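Local structure of putative immunoglobulin-blocking virulence protein (Mycoplasma mycoides subsp. capri, 7ADK) at residues T133-E138 with K185-K190; H170-I175 with V340-R345; Y356-S361 with T371-V376; V576-N581 with K598-N603. The protein probably acts as a virulence factor that binds host immunoglobulin and blocks its action. One frame throughout, in Å; residues are numbered along the deposited sequence.

How the contacts relate
Following the chain from its N terminus, contact 1 joins the turn between strands 130-133 and 138-144 to helix 182-194, closing the segment of chain from 133-138 to 185-190. Contact 2 opens within that segment, at the lead-in to strand 174-178, and closes far downstream on helix 339-351, so contacts 1 and 2 cross along the chain; their centres lie about 22 Å apart. The same helix leads to contact 3, where a loop folds back on the approach to strand 375-379; contacts 2 and 3 touch where Thr341 CG2 lies 3.5 Å from Tyr359 CE1. Contact 4 follows in series, closing a loop behind helix 567-579, its centre about 18 Å from that of contact 2.

Contact 1: residues T133-E138 with K185-K190; sequences TIAGIE and KEQVAK
The carboxamide of Gln187 reaches from its helix to the backbone carbonyl of Ala135, with NE2 2.9 Å from Ala135 O. An N-H...O angle of 168° shows the bond to be nearly straight, and the acceptor lies close to the plane of the amide. On the acceptor's side the donor is tilted 26° from the carbonyl plane. The Gln187 chain achieves this by setting CG anti to the backbone N (chi1 174°) and then bending at chi2, which turns the amide toward the turn. The carbonyl belongs to the tight connection of a beta hairpin, strand 130-133 to strand 138-144, whose partner here is helix 182-194. Within that connection Thr133 OG1 makes a weak hydrogen bond to Gly136 O, and the positive phi of Gly136 favours glycine.

Aliphatic packing accompanies the polar link. Ala135 CB points at the helix and meets Gln187 CG at 3.8 Å, while Val188 CG2 approaches the same methyl at 4.3 Å. From the other arm of the turn, Ile137 CG1 lies 4.0 Å from Gln187 CG, the two chains running at a slant to each other. Val188 also packs on Leu307 of helix 301-308, which Ile134 touches as well.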
loop_
_atom_site.group_PDB
_atom_site.type_symbol
_atom_site.label_atom_id
_atom_site.label_comp_id
_atom_site.label_asym_id
_atom_site.label_seq_id
_atom_site.Cartn_x
_atom_site.Cartn_y
_atom_site.Cartn_z
ATOM N N THR A 133 -54.193 7.067 -5.338
ATOM C CA THR A 133 -53.711 8.362 -5.860
ATOM C C THR A 133 -52.215 8.290 -6.147
ATOM O O THR A 133 -51.474 7.754 -5.328
ATOM C CB THR A 133 -54.052 9.528 -4.915
ATOM O OG1 THR A 133 -53.538 10.729 -5.433
ATOM C CG2 THR A 133 -53.511 9.401 -3.495
ATOM N N ILE A 134 -51.754 8.791 -7.301
ATOM C CA ILE A 134 -50.324 8.729 -7.698
ATOM C C ILE A 134 -49.687 10.063 -8.129
ATOM O O ILE A 134 -48.464 10.186 -8.145
ATOM C CB ILE A 134 -50.041 7.584 -8.711
ATOM C CG1 ILE A 134 -50.338 7.936 -10.178
ATOM C CG2 ILE A 134 -50.721 6.272 -8.307
ATOM C CD1 ILE A 134 -49.925 6.855 -11.157
ATOM N N ALA A 135 -50.498 11.066 -8.453
ATOM C CA ALA A 135 -50.077 12.412 -8.841
ATOM C C ALA A 135 -51.127 13.466 -8.429
ATOM O O ALA A 135 -51.522 14.321 -9.214
ATOM C CB ALA A 135 -49.741 12.415 -10.329
ATOM N N GLY A 136 -51.694 13.332 -7.229
ATOM C CA GLY A 136 -52.959 13.950 -6.826
ATOM C C GLY A 136 -54.169 13.220 -7.411
ATOM O O GLY A 136 -55.031 12.758 -6.665
ATOM N N ILE A 137 -54.168 13.021 -8.730
ATOM C CA ILE A 137 -55.199 12.335 -9.513
ATOM C C ILE A 137 -55.482 10.932 -8.968
ATOM O O ILE A 137 -54.573 10.137 -8.758
ATOM C CB ILE A 137 -54.786 12.308 -11.007
ATOM C CG1 ILE A 137 -54.548 13.721 -11.584
ATOM C CG2 ILE A 137 -55.776 11.556 -11.890
ATOM C CD1 ILE A 137 -55.725 14.685 -11.515
ATOM N N GLU A 138 -56.755 10.628 -8.742
ATOM C CA GLU A 138 -57.239 9.295 -8.377
ATOM C C GLU A 138 -57.258 8.372 -9.606
ATOM O O GLU A 138 -57.769 8.744 -10.663
ATOM C CB GLU A 138 -58.656 9.376 -7.786
ATOM C CG GLU A 138 -58.814 10.282 -6.559
ATOM C CD GLU A 138 -57.981 9.873 -5.341
ATOM O OE1 GLU A 138 -57.718 10.737 -4.484
ATOM O OE2 GLU A 138 -57.618 8.693 -5.194
ATOM N N LYS A 185 -51.663 11.237 -17.558
ATOM C CA LYS A 185 -50.337 11.357 -18.193
ATOM C C LYS A 185 -49.942 12.798 -18.511
ATOM O O LYS A 185 -48.763 13.121 -18.461
ATOM C CB LYS A 185 -50.169 10.384 -19.364
ATOM C CG LYS A 185 -50.997 10.694 -20.606
ATOM C CD LYS A 185 -50.902 9.514 -21.573
ATOM C CE LYS A 185 -51.591 9.809 -22.903
ATOM N NZ LYS A 185 -51.717 8.584 -23.710
ATOM N N GLU A 186 -50.902 13.701 -18.696
ATOM C CA GLU A 186 -50.629 15.140 -18.769
ATOM C C GLU A 186 -50.346 15.785 -17.404
ATOM O O GLU A 186 -49.558 16.724 -17.325
ATOM C CB GLU A 186 -51.761 15.857 -19.514
ATOM C CG GLU A 186 -51.968 15.386 -20.961
ATOM C CD GLU A 186 -50.686 15.113 -21.750
ATOM O OE1 GLU A 186 -50.643 14.132 -22.518
ATOM O OE2 GLU A 186 -49.723 15.886 -21.609
ATOM N N GLN A 187 -50.887 15.253 -16.304
ATOM C CA GLN A 187 -50.440 15.638 -14.960
ATOM C C GLN A 187 -48.992 15.198 -14.709
ATOM O O GLN A 187 -48.184 15.966 -14.188
ATOM C CB GLN A 187 -51.399 15.071 -13.903
ATOM C CG GLN A 187 -50.971 15.275 -12.447
ATOM C CD GLN A 187 -51.103 16.696 -11.934
ATOM O OE1 GLN A 187 -51.049 17.672 -12.658
ATOM N NE2 GLN A 187 -51.297 16.867 -10.657
ATOM N N VAL A 188 -48.636 13.977 -15.113
ATOM C CA VAL A 188 -47.260 13.467 -15.008
ATOM C C VAL A 188 -46.292 14.246 -15.906
ATOM O O VAL A 188 -45.141 14.434 -15.523
ATOM C CB VAL A 188 -47.240 11.948 -15.273
ATOM C CG1 VAL A 188 -45.845 11.344 -15.437
ATOM C CG2 VAL A 188 -47.917 11.235 -14.095
ATOM N N ALA A 189 -46.752 14.765 -17.050
ATOM C CA ALA A 189 -45.986 15.673 -17.906
ATOM C C ALA A 189 -45.688 17.011 -17.215
ATOM O O ALA A 189 -44.527 17.395 -17.097
ATOM C CB ALA A 189 -46.737 15.893 -19.223
ATOM N N LYS A 190 -46.714 17.700 -16.699
ATOM C CA LYS A 190 -46.587 19.001 -16.020
ATOM C C LYS A 190 -45.726 18.957 -14.765
ATOM O O LYS A 190 -45.026 19.923 -14.464
ATOM C CB LYS A 190 -47.983 19.520 -15.667
ATOM C CG LYS A 190 -48.704 20.044 -16.914
ATOM C CD LYS A 190 -50.153 20.422 -16.584
ATOM C CE LYS A 190 -50.905 20.928 -17.815
ATOM N NZ LYS A 190 -50.452 22.260 -18.246
#

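Contact 2: residues H170-I175 with V340-R345; sequences HTVNKI and VTSRLR
A loop leading into edge strand 174-178 of a three-stranded antiparallel sheet meets the first turns of helix 339-351, and the meeting centres on Ser342, Thr171 and Val172. Thr171 OG1 and Ser342 OG lie 3.1 Å apart, and Ser342 CB is 3.6 Å from Thr171 OG1. Both hydroxyls sit between their own backbone N and carbonyl carbon, with chi1 of 52° in Thr171 and 59° in Ser342; combined with CB atoms directed at the opposing segment, this brings the two oxygens together. The firm partner of Ser342 OG is Asn338 O, one turn earlier in the chain, a bond that ties the hydroxyl to its own helix.

Val172 adds an apolar side to the serine. Its CG2 approaches Ser342 OG at 3.6 Å, and CG1 stands 4.0 Å from Ser342 CB, so both branches come up to the serine from the same side. The closest pair of CA atoms, Thr171 and Arg343, is 6.3 Å apart, evidence of a close approach of the loop to the helix. Arg343 directs its NE to Asn169 OD1, a hydrogen bond to the residue just before His170. Asn338 OD1 accepts a bond from Thr341 N and a weak one from Val340 N, as the N-cap does at the start of an alpha helix; the arrangement is that of a loop packed on a capped helix N terminus.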
loop_
_atom_site.group_PDB
_atom_site.type_symbol
_atom_site.label_atom_id
_atom_site.label_comp_id
_atom_site.label_asym_id
_atom_site.label_seq_id
_atom_site.Cartn_x
_atom_site.Cartn_y
_atom_site.Cartn_z
ATOM N N HIS A 170 -40.549 -6.902 2.567
ATOM C CA HIS A 170 -41.666 -6.175 1.948
ATOM C C HIS A 170 -42.794 -5.950 2.953
ATOM O O HIS A 170 -43.699 -6.760 3.134
ATOM C CB HIS A 170 -42.148 -6.821 0.645
ATOM C CG HIS A 170 -41.249 -6.580 -0.544
ATOM N ND1 HIS A 170 -40.163 -5.700 -0.608
ATOM C CD2 HIS A 170 -41.441 -7.118 -1.780
ATOM C CE1 HIS A 170 -39.706 -5.765 -1.867
ATOM N NE2 HIS A 170 -40.454 -6.612 -2.588
ATOM N N THR A 171 -42.718 -4.801 3.613
ATOM C CA THR A 171 -43.704 -4.259 4.553
ATOM C C THR A 171 -44.965 -3.699 3.900
ATOM O O THR A 171 -45.963 -3.536 4.591
ATOM C CB THR A 171 -43.064 -3.123 5.352
ATOM O OG1 THR A 171 -42.486 -2.208 4.477
ATOM C CG2 THR A 171 -41.964 -3.602 6.270
ATOM N N VAL A 172 -44.953 -3.382 2.603
ATOM C CA VAL A 172 -46.032 -2.668 1.897
ATOM C C VAL A 172 -46.419 -3.334 0.577
ATOM O O VAL A 172 -45.650 -4.079 -0.029
ATOM C CB VAL A 172 -45.706 -1.174 1.675
ATOM C CG1 VAL A 172 -45.586 -0.421 3.000
ATOM C CG2 VAL A 172 -44.454 -0.921 0.840
ATOM N N ASN A 173 -47.655 -3.066 0.159
ATOM C CA ASN A 173 -48.347 -3.649 -0.990
ATOM C C ASN A 173 -47.648 -3.380 -2.335
ATOM O O ASN A 173 -46.845 -2.455 -2.467
ATOM C CB ASN A 173 -49.800 -3.121 -0.976
ATOM C CG ASN A 173 -50.495 -3.292 0.364
ATOM O OD1 ASN A 173 -50.295 -2.518 1.281
ATOM N ND2 ASN A 173 -51.308 -4.291 0.543
ATOM N N LYS A 174 -47.997 -4.171 -3.356
ATOM C CA LYS A 174 -47.483 -4.089 -4.734
ATOM C C LYS A 174 -48.550 -3.535 -5.688
ATOM O O LYS A 174 -49.722 -3.867 -5.550
ATOM C CB LYS A 174 -47.031 -5.502 -5.146
ATOM C CG LYS A 174 -46.180 -5.608 -6.419
ATOM C CD LYS A 174 -44.740 -5.106 -6.225
ATOM C CE LYS A 174 -43.880 -5.494 -7.428
ATOM N NZ LYS A 174 -42.442 -5.192 -7.239
ATOM N N ILE A 175 -48.155 -2.712 -6.662
ATOM C CA ILE A 175 -49.005 -2.295 -7.792
ATOM C C ILE A 175 -48.702 -3.186 -9.004
ATOM O O ILE A 175 -47.606 -3.114 -9.557
ATOM C CB ILE A 175 -48.769 -0.802 -8.139
ATOM C CG1 ILE A 175 -49.124 0.173 -6.994
ATOM C CG2 ILE A 175 -49.577 -0.414 -9.383
ATOM C CD1 ILE A 175 -48.351 1.495 -7.059
ATOM N N VAL A 340 -38.072 0.559 -0.004
ATOM C CA VAL A 340 -36.807 0.851 0.674
ATOM C C VAL A 340 -37.051 1.705 1.904
ATOM O O VAL A 340 -36.694 1.317 3.011
ATOM C CB VAL A 340 -35.800 1.503 -0.286
ATOM C CG1 VAL A 340 -34.457 1.764 0.385
ATOM C CG2 VAL A 340 -35.559 0.630 -1.507
ATOM N N THR A 341 -37.714 2.854 1.763
ATOM C CA THR A 341 -37.933 3.768 2.896
ATOM C C THR A 341 -38.906 3.219 3.918
ATOM O O THR A 341 -38.727 3.447 5.102
ATOM C CB THR A 341 -38.384 5.169 2.467
ATOM O OG1 THR A 341 -39.600 5.153 1.763
ATOM C CG2 THR A 341 -37.351 5.849 1.593
ATOM N N SER A 342 -39.926 2.467 3.510
ATOM C CA SER A 342 -40.866 1.842 4.452
ATOM C C SER A 342 -40.188 0.778 5.315
ATOM O O SER A 342 -40.449 0.717 6.514
ATOM C CB SER A 342 -42.066 1.252 3.715
ATOM O OG SER A 342 -41.641 0.285 2.791
ATOM N N ARG A 343 -39.262 -0.008 4.750
ATOM C CA ARG A 343 -38.393 -0.919 5.503
ATOM C C ARG A 343 -37.464 -0.162 6.445
ATOM O O ARG A 343 -37.463 -0.458 7.633
ATOM C CB ARG A 343 -37.600 -1.811 4.541
ATOM C CG ARG A 343 -36.826 -2.951 5.237
ATOM C CD ARG A 343 -35.409 -3.135 4.692
ATOM N NE ARG A 343 -35.411 -3.345 3.242
ATOM C CZ ARG A 343 -34.609 -2.803 2.349
ATOM N NH1 ARG A 343 -33.555 -2.129 2.674
ATOM N NH2 ARG A 343 -34.868 -2.928 1.090
ATOM N N LEU A 344 -36.709 0.838 5.981
ATOM C CA LEU A 344 -35.824 1.616 6.856
ATOM C C LEU A 344 -36.575 2.376 7.966
ATOM O O LEU A 344 -36.078 2.462 9.083
ATOM C CB LEU A 344 -34.960 2.582 6.033
ATOM C CG LEU A 344 -33.644 1.990 5.511
ATOM C CD1 LEU A 344 -33.819 1.185 4.240
ATOM C CD2 LEU A 344 -32.630 3.089 5.250
ATOM N N ARG A 345 -37.785 2.880 7.705
ATOM C CA ARG A 345 -38.646 3.498 8.726
ATOM C C ARG A 345 -39.045 2.487 9.787
ATOM O O ARG A 345 -38.881 2.747 10.973
ATOM C CB ARG A 345 -39.884 4.131 8.077
ATOM C CG ARG A 345 -40.531 5.163 9.014
ATOM C CD ARG A 345 -41.849 5.729 8.475
ATOM N NE ARG A 345 -41.709 6.249 7.102
ATOM C CZ ARG A 345 -42.163 5.696 5.994
ATOM N NH1 ARG A 345 -42.961 4.679 5.980
ATOM N NH2 ARG A 345 -41.839 6.173 4.838
#

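Contact 3: residues Y356-S361 with T371-V376; sequences YDEYYS and TYPGWV
Pro373 lies over one face of the Tyr356 ring, its CD 4.0 Å from the ring centroid and 24° off the normal, a geometry that qualifies as a CH-pi contact. The proline is displaced toward the rim, where CD approaches Tyr356 CD2 at 3.6 Å, and CG adds a contact of 3.9 Å to Tyr356 CG. Tyr356 CG lies between its backbone N and carbonyl carbon (chi1 57°), which carries the ring over to the proline, and chi2 near 90° turns its face to it.

The far end of the ring is tethered: Tyr356 OH donates to Tyr360 O over 2.7 Å, in the carbonyl plane, closing the 356-361 loop on itself. At the ring edge Tyr372 CD2 comes within 4.4 Å of Tyr356 CE2, an edge-to-edge approach; the hydroxyl of Tyr372 is bonded to Glu478. Beside the tyrosine contact, at the CB corner of the proline, the bent chain of Glu358 runs obliquely past and sets OE2 3.4 Å from Pro373 CB.

Pro373 and Gly374 are the central residues of a type II beta turn from Tyr372 to Trp375, closed by Trp375 N bonding to Tyr372 O at 3.1 Å. Proline followed by glycine at a positive phi is the classic sequence of this turn, which here leads into strand 375-379.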
loop_
_atom_site.group_PDB
_atom_site.type_symbol
_atom_site.label_atom_id
_atom_site.label_comp_id
_atom_site.label_asym_id
_atom_site.label_seq_id
_atom_site.Cartn_x
_atom_site.Cartn_y
_atom_site.Cartn_z
ATOM N N TYR A 356 -35.963 6.030 16.529
ATOM C CA TYR A 356 -36.399 7.317 15.983
ATOM C C TYR A 356 -37.415 7.146 14.841
ATOM O O TYR A 356 -37.446 6.117 14.181
ATOM C CB TYR A 356 -35.183 8.162 15.584
ATOM C CG TYR A 356 -34.205 7.576 14.586
ATOM C CD1 TYR A 356 -34.395 7.775 13.211
ATOM C CD2 TYR A 356 -33.059 6.897 15.036
ATOM C CE1 TYR A 356 -33.443 7.319 12.291
ATOM C CE2 TYR A 356 -32.096 6.446 14.121
ATOM C CZ TYR A 356 -32.280 6.668 12.744
ATOM O OH TYR A 356 -31.335 6.281 11.858
ATOM N N ASP A 357 -38.279 8.140 14.622
ATOM C CA ASP A 357 -39.448 8.007 13.738
ATOM C C ASP A 357 -39.151 8.182 12.240
ATOM O O ASP A 357 -39.976 7.852 11.394
ATOM C CB ASP A 357 -40.510 9.012 14.193
ATOM C CG ASP A 357 -41.928 8.685 13.741
ATOM O OD1 ASP A 357 -42.769 9.606 13.693
ATOM O OD2 ASP A 357 -42.236 7.510 13.456
ATOM N N GLU A 358 -38.000 8.750 11.898
ATOM C CA GLU A 358 -37.513 8.939 10.526
ATOM C C GLU A 358 -37.033 7.628 9.882
ATOM O O GLU A 358 -36.878 6.610 10.542
ATOM C CB GLU A 358 -36.351 9.949 10.512
ATOM C CG GLU A 358 -36.694 11.337 11.064
ATOM C CD GLU A 358 -35.552 11.920 11.892
ATOM O OE1 GLU A 358 -34.440 12.113 11.373
ATOM O OE2 GLU A 358 -35.762 12.167 13.083
ATOM N N TYR A 359 -36.795 7.653 8.565
ATOM C CA TYR A 359 -36.157 6.558 7.830
ATOM C C TYR A 359 -34.662 6.766 7.542
ATOM O O TYR A 359 -34.008 5.830 7.094
ATOM C CB TYR A 359 -36.941 6.254 6.550
ATOM C CG TYR A 359 -36.874 7.277 5.439
ATOM C CD1 TYR A 359 -35.757 7.325 4.583
ATOM C CD2 TYR A 359 -37.961 8.141 5.218
ATOM C CE1 TYR A 359 -35.724 8.243 3.518
ATOM C CE2 TYR A 359 -37.936 9.052 4.148
ATOM C CZ TYR A 359 -36.818 9.105 3.295
ATOM O OH TYR A 359 -36.840 9.973 2.270
ATOM N N TYR A 360 -34.095 7.947 7.778
ATOM C CA TYR A 360 -32.711 8.254 7.421
ATOM C C TYR A 360 -31.692 7.429 8.215
ATOM O O TYR A 360 -31.880 7.145 9.399
ATOM C CB TYR A 360 -32.446 9.749 7.611
ATOM C CG TYR A 360 -33.521 10.629 7.012
ATOM C CD1 TYR A 360 -33.798 10.575 5.635
ATOM C CD2 TYR A 360 -34.293 11.454 7.849
ATOM C CE1 TYR A 360 -34.847 11.335 5.103
ATOM C CE2 TYR A 360 -35.354 12.204 7.321
ATOM C CZ TYR A 360 -35.635 12.141 5.944
ATOM O OH TYR A 360 -36.651 12.855 5.419
ATOM N N SER A 361 -30.574 7.084 7.586
ATOM C CA SER A 361 -29.384 6.565 8.265
ATOM C C SER A 361 -28.692 7.651 9.083
ATOM O O SER A 361 -28.786 8.838 8.769
ATOM C CB SER A 361 -28.420 5.972 7.244
ATOM O OG SER A 361 -27.982 6.948 6.342
ATOM N N THR A 371 -24.903 9.440 19.100
ATOM C CA THR A 371 -26.107 10.260 19.234
ATOM C C THR A 371 -27.191 9.861 18.238
ATOM O O THR A 371 -26.936 9.286 17.183
ATOM C CB THR A 371 -25.799 11.758 19.167
ATOM O OG1 THR A 371 -25.378 12.078 17.895
ATOM C CG2 THR A 371 -24.746 12.200 20.172
ATOM N N TYR A 372 -28.451 10.084 18.605
ATOM C CA TYR A 372 -29.637 9.563 17.922
ATOM C C TYR A 372 -30.747 10.632 17.839
ATOM O O TYR A 372 -30.981 11.328 18.828
ATOM C CB TYR A 372 -30.143 8.317 18.659
ATOM C CG TYR A 372 -29.242 7.100 18.594
ATOM C CD1 TYR A 372 -28.210 6.908 19.532
ATOM C CD2 TYR A 372 -29.463 6.135 17.603
ATOM C CE1 TYR A 372 -27.391 5.770 19.467
ATOM C CE2 TYR A 372 -28.660 4.990 17.545
ATOM C CZ TYR A 372 -27.613 4.805 18.466
ATOM O OH TYR A 372 -26.847 3.690 18.367
ATOM N N PRO A 373 -31.476 10.771 16.718
ATOM C CA PRO A 373 -32.568 11.732 16.601
ATOM C C PRO A 373 -33.647 11.569 17.683
ATOM O O PRO A 373 -34.202 10.497 17.872
ATOM C CB PRO A 373 -33.138 11.535 15.200
ATOM C CG PRO A 373 -32.035 10.848 14.424
ATOM C CD PRO A 373 -31.284 10.055 15.473
ATOM N N GLY A 374 -33.987 12.637 18.399
ATOM C CA GLY A 374 -34.960 12.591 19.496
ATOM C C GLY A 374 -34.415 12.124 20.845
ATOM O O GLY A 374 -35.182 12.010 21.793
ATOM N N TRP A 375 -33.108 11.915 20.962
ATOM C CA TRP A 375 -32.405 11.594 22.199
ATOM C C TRP A 375 -31.376 12.671 22.508
ATOM O O TRP A 375 -30.841 13.301 21.598
ATOM C CB TRP A 375 -31.735 10.224 22.077
ATOM C CG TRP A 375 -32.688 9.088 21.911
ATOM C CD1 TRP A 375 -33.316 8.751 20.766
ATOM C CD2 TRP A 375 -33.200 8.176 22.921
ATOM N NE1 TRP A 375 -34.189 7.713 20.998
ATOM C CE2 TRP A 375 -34.159 7.319 22.313
ATOM C CE3 TRP A 375 -32.929 7.969 24.287
ATOM C CZ2 TRP A 375 -34.815 6.315 23.026
ATOM C CZ3 TRP A 375 -33.582 6.962 25.010
ATOM C CH2 TRP A 375 -34.527 6.136 24.385
ATOM N N VAL A 376 -31.079 12.876 23.789
ATOM C CA VAL A 376 -30.004 13.778 24.229
ATOM C C VAL A 376 -29.045 13.053 25.170
ATOM O O VAL A 376 -29.463 12.267 26.017
ATOM C CB VAL A 376 -30.558 15.103 24.782
ATOM C CG1 VAL A 376 -31.465 14.938 25.994
ATOM C CG2 VAL A 376 -29.458 16.091 25.151
#

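Contact 4: residues V576-N581 with K598-N603; sequences VYYARN and KKLGQN
Leu600 O is gripped by two side chains: Arg636 NH1 donates a hydrogen bond to it, and Asn581 ND2 adds a weak one across the contact at 3.3 Å. The N-H...O angle of 121° shows how bent the asparagine bond is. Asn603 N makes a further weak bond to this oxygen from just after the 3-10 segment 600-602. Asn581 reaches across because its CG is anti to the backbone N (chi1 177°), which extends the amide from the chain just beyond the helix. The same ND2 lies 3.7 Å from Leu600 CG and equally far from Asn603 CB, so the amide nitrogen rests between two side chains as well as near a carbonyl.

Leu600 itself faces the helix end. Its CB stands at the edge of the Tyr578 ring, 4.1 Å from CD1 and near the ring plane, and the two side chains pass each other at a slant. Its CD2 branch turns to the backbone of Tyr578 and packs near the carbonyl oxygen. The ring's hydroxyl is bonded to Glu634 O. Asn603 holds its own loop: ND2 bonds weakly to Lys599 O at 2.8 Å, while OD1 accepts from Gly593 N.

The contact joins the C-terminal end of helix 567-579 to the loop preceding strand 608-610, while Val576 and Tyr577 of the same helix pack on Leu554 of strand 553-555, the neighbour of 608-610 in the parallel sheet.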
loop_
_atom_site.group_PDB
_atom_site.type_symbol
_atom_site.label_atom_id
_atom_site.label_comp_id
_atom_site.label_asym_id
_atom_site.label_seq_id
_atom_site.Cartn_x
_atom_site.Cartn_y
_atom_site.Cartn_z
ATOM N N VAL A 576 -27.375 -18.036 6.734
ATOM C CA VAL A 576 -27.181 -16.906 5.834
ATOM C C VAL A 576 -27.896 -17.118 4.503
ATOM O O VAL A 576 -28.637 -16.262 4.033
ATOM C CB VAL A 576 -25.682 -16.707 5.622
ATOM C CG1 VAL A 576 -25.422 -15.498 4.764
ATOM C CG2 VAL A 576 -24.970 -16.548 6.949
ATOM N N TYR A 577 -27.692 -18.281 3.890
ATOM C CA TYR A 577 -28.149 -18.537 2.537
ATOM C C TYR A 577 -29.656 -18.760 2.421
ATOM O O TYR A 577 -30.160 -18.567 1.321
ATOM C CB TYR A 577 -27.310 -19.674 1.929
ATOM C CG TYR A 577 -25.816 -19.392 1.703
ATOM C CD1 TYR A 577 -25.309 -18.077 1.702
ATOM C CD2 TYR A 577 -24.917 -20.452 1.459
ATOM C CE1 TYR A 577 -23.955 -17.823 1.466
ATOM C CE2 TYR A 577 -23.548 -20.199 1.232
ATOM C CZ TYR A 577 -23.062 -18.879 1.235
ATOM O OH TYR A 577 -21.751 -18.615 1.000
ATOM N N TYR A 578 -30.398 -19.110 3.481
ATOM C CA TYR A 578 -31.859 -19.331 3.413
ATOM C C TYR A 578 -32.657 -19.054 4.695
ATOM O O TYR A 578 -33.716 -18.450 4.596
ATOM C CB TYR A 578 -32.189 -20.755 2.950
ATOM C CG TYR A 578 -31.703 -21.118 1.561
ATOM C CD1 TYR A 578 -32.375 -20.621 0.429
ATOM C CD2 TYR A 578 -30.560 -21.917 1.401
ATOM C CE1 TYR A 578 -31.895 -20.915 -0.859
ATOM C CE2 TYR A 578 -30.075 -22.206 0.117
ATOM C CZ TYR A 578 -30.745 -21.711 -1.014
ATOM O OH TYR A 578 -30.252 -22.002 -2.239
ATOM N N ALA A 579 -32.212 -19.468 5.879
ATOM C CA ALA A 579 -33.045 -19.394 7.085
ATOM C C ALA A 579 -33.239 -17.961 7.625
ATOM O O ALA A 579 -34.273 -17.661 8.215
ATOM C CB ALA A 579 -32.470 -20.314 8.157
ATOM N N ARG A 580 -32.275 -17.059 7.414
ATOM C CA ARG A 580 -32.359 -15.623 7.736
ATOM C C ARG A 580 -32.122 -14.740 6.504
ATOM O O ARG A 580 -31.911 -13.542 6.615
ATOM C CB ARG A 580 -31.427 -15.278 8.909
ATOM C CG ARG A 580 -31.879 -15.898 10.231
ATOM C CD ARG A 580 -30.888 -15.690 11.377
ATOM N NE ARG A 580 -30.942 -14.329 11.915
ATOM C CZ ARG A 580 -30.153 -13.804 12.834
ATOM N NH1 ARG A 580 -30.344 -12.591 13.222
ATOM N NH2 ARG A 580 -29.182 -14.452 13.407
ATOM N N ASN A 581 -32.164 -15.299 5.295
ATOM C CA ASN A 581 -31.781 -14.603 4.072
ATOM C C ASN A 581 -32.649 -13.373 3.762
ATOM O O ASN A 581 -32.180 -12.456 3.101
ATOM C CB ASN A 581 -31.808 -15.609 2.918
ATOM C CG ASN A 581 -31.487 -15.008 1.564
ATOM O OD1 ASN A 581 -30.351 -14.864 1.163
ATOM N ND2 ASN A 581 -32.483 -14.671 0.792
ATOM N N LYS A 598 -40.142 -14.212 -0.347
ATOM C CA LYS A 598 -40.641 -15.369 -1.107
ATOM C C LYS A 598 -39.509 -16.088 -1.828
ATOM O O LYS A 598 -39.160 -17.214 -1.480
ATOM C CB LYS A 598 -41.771 -14.950 -2.070
ATOM C CG LYS A 598 -42.368 -16.136 -2.841
ATOM C CD LYS A 598 -43.488 -15.711 -3.786
ATOM C CE LYS A 598 -44.053 -16.889 -4.570
ATOM N NZ LYS A 598 -45.157 -16.508 -5.449
ATOM N N LYS A 599 -38.941 -15.445 -2.851
ATOM C CA LYS A 599 -37.921 -16.024 -3.735
ATOM C C LYS A 599 -36.528 -15.764 -3.177
ATOM O O LYS A 599 -35.760 -14.989 -3.734
ATOM C CB LYS A 599 -38.072 -15.486 -5.167
ATOM C CG LYS A 599 -39.371 -15.898 -5.855
ATOM C CD LYS A 599 -39.364 -15.410 -7.299
ATOM C CE LYS A 599 -40.661 -15.748 -8.028
ATOM N NZ LYS A 599 -40.981 -14.739 -9.052
ATOM N N LEU A 600 -36.172 -16.431 -2.087
ATOM C CA LEU A 600 -34.865 -16.319 -1.432
ATOM C C LEU A 600 -33.702 -16.488 -2.425
ATOM O O LEU A 600 -32.698 -15.794 -2.306
ATOM C CB LEU A 600 -34.778 -17.345 -0.294
ATOM C CG LEU A 600 -35.384 -16.914 1.038
ATOM C CD1 LEU A 600 -36.794 -16.378 0.966
ATOM C CD2 LEU A 600 -35.417 -18.102 1.965
ATOM N N GLY A 601 -33.861 -17.325 -3.447
ATOM C CA GLY A 601 -32.903 -17.533 -4.526
ATOM C C GLY A 601 -32.494 -16.304 -5.347
ATOM O O GLY A 601 -31.322 -16.188 -5.695
ATOM N N GLN A 602 -33.411 -15.375 -5.632
ATOM C CA GLN A 602 -33.142 -14.170 -6.442
ATOM C C GLN A 602 -32.364 -13.076 -5.693
ATOM O O GLN A 602 -31.930 -12.097 -6.287
ATOM C CB GLN A 602 -34.461 -13.606 -6.997
ATOM C CG GLN A 602 -35.249 -14.532 -7.934
ATOM C CD GLN A 602 -34.628 -14.726 -9.309
ATOM O OE1 GLN A 602 -33.455 -14.593 -9.529
ATOM N NE2 GLN A 602 -35.362 -15.092 -10.300
ATOM N N ASN A 603 -32.181 -13.226 -4.390
ATOM C CA ASN A 603 -31.519 -12.281 -3.509
ATOM C C ASN A 603 -30.009 -12.511 -3.439
ATOM O O ASN A 603 -29.536 -13.616 -3.687
ATOM C CB ASN A 603 -32.181 -12.388 -2.138
ATOM C CG ASN A 603 -33.600 -11.892 -2.186
ATOM O OD1 ASN A 603 -33.858 -10.734 -1.943
ATOM N ND2 ASN A 603 -34.551 -12.685 -2.602
#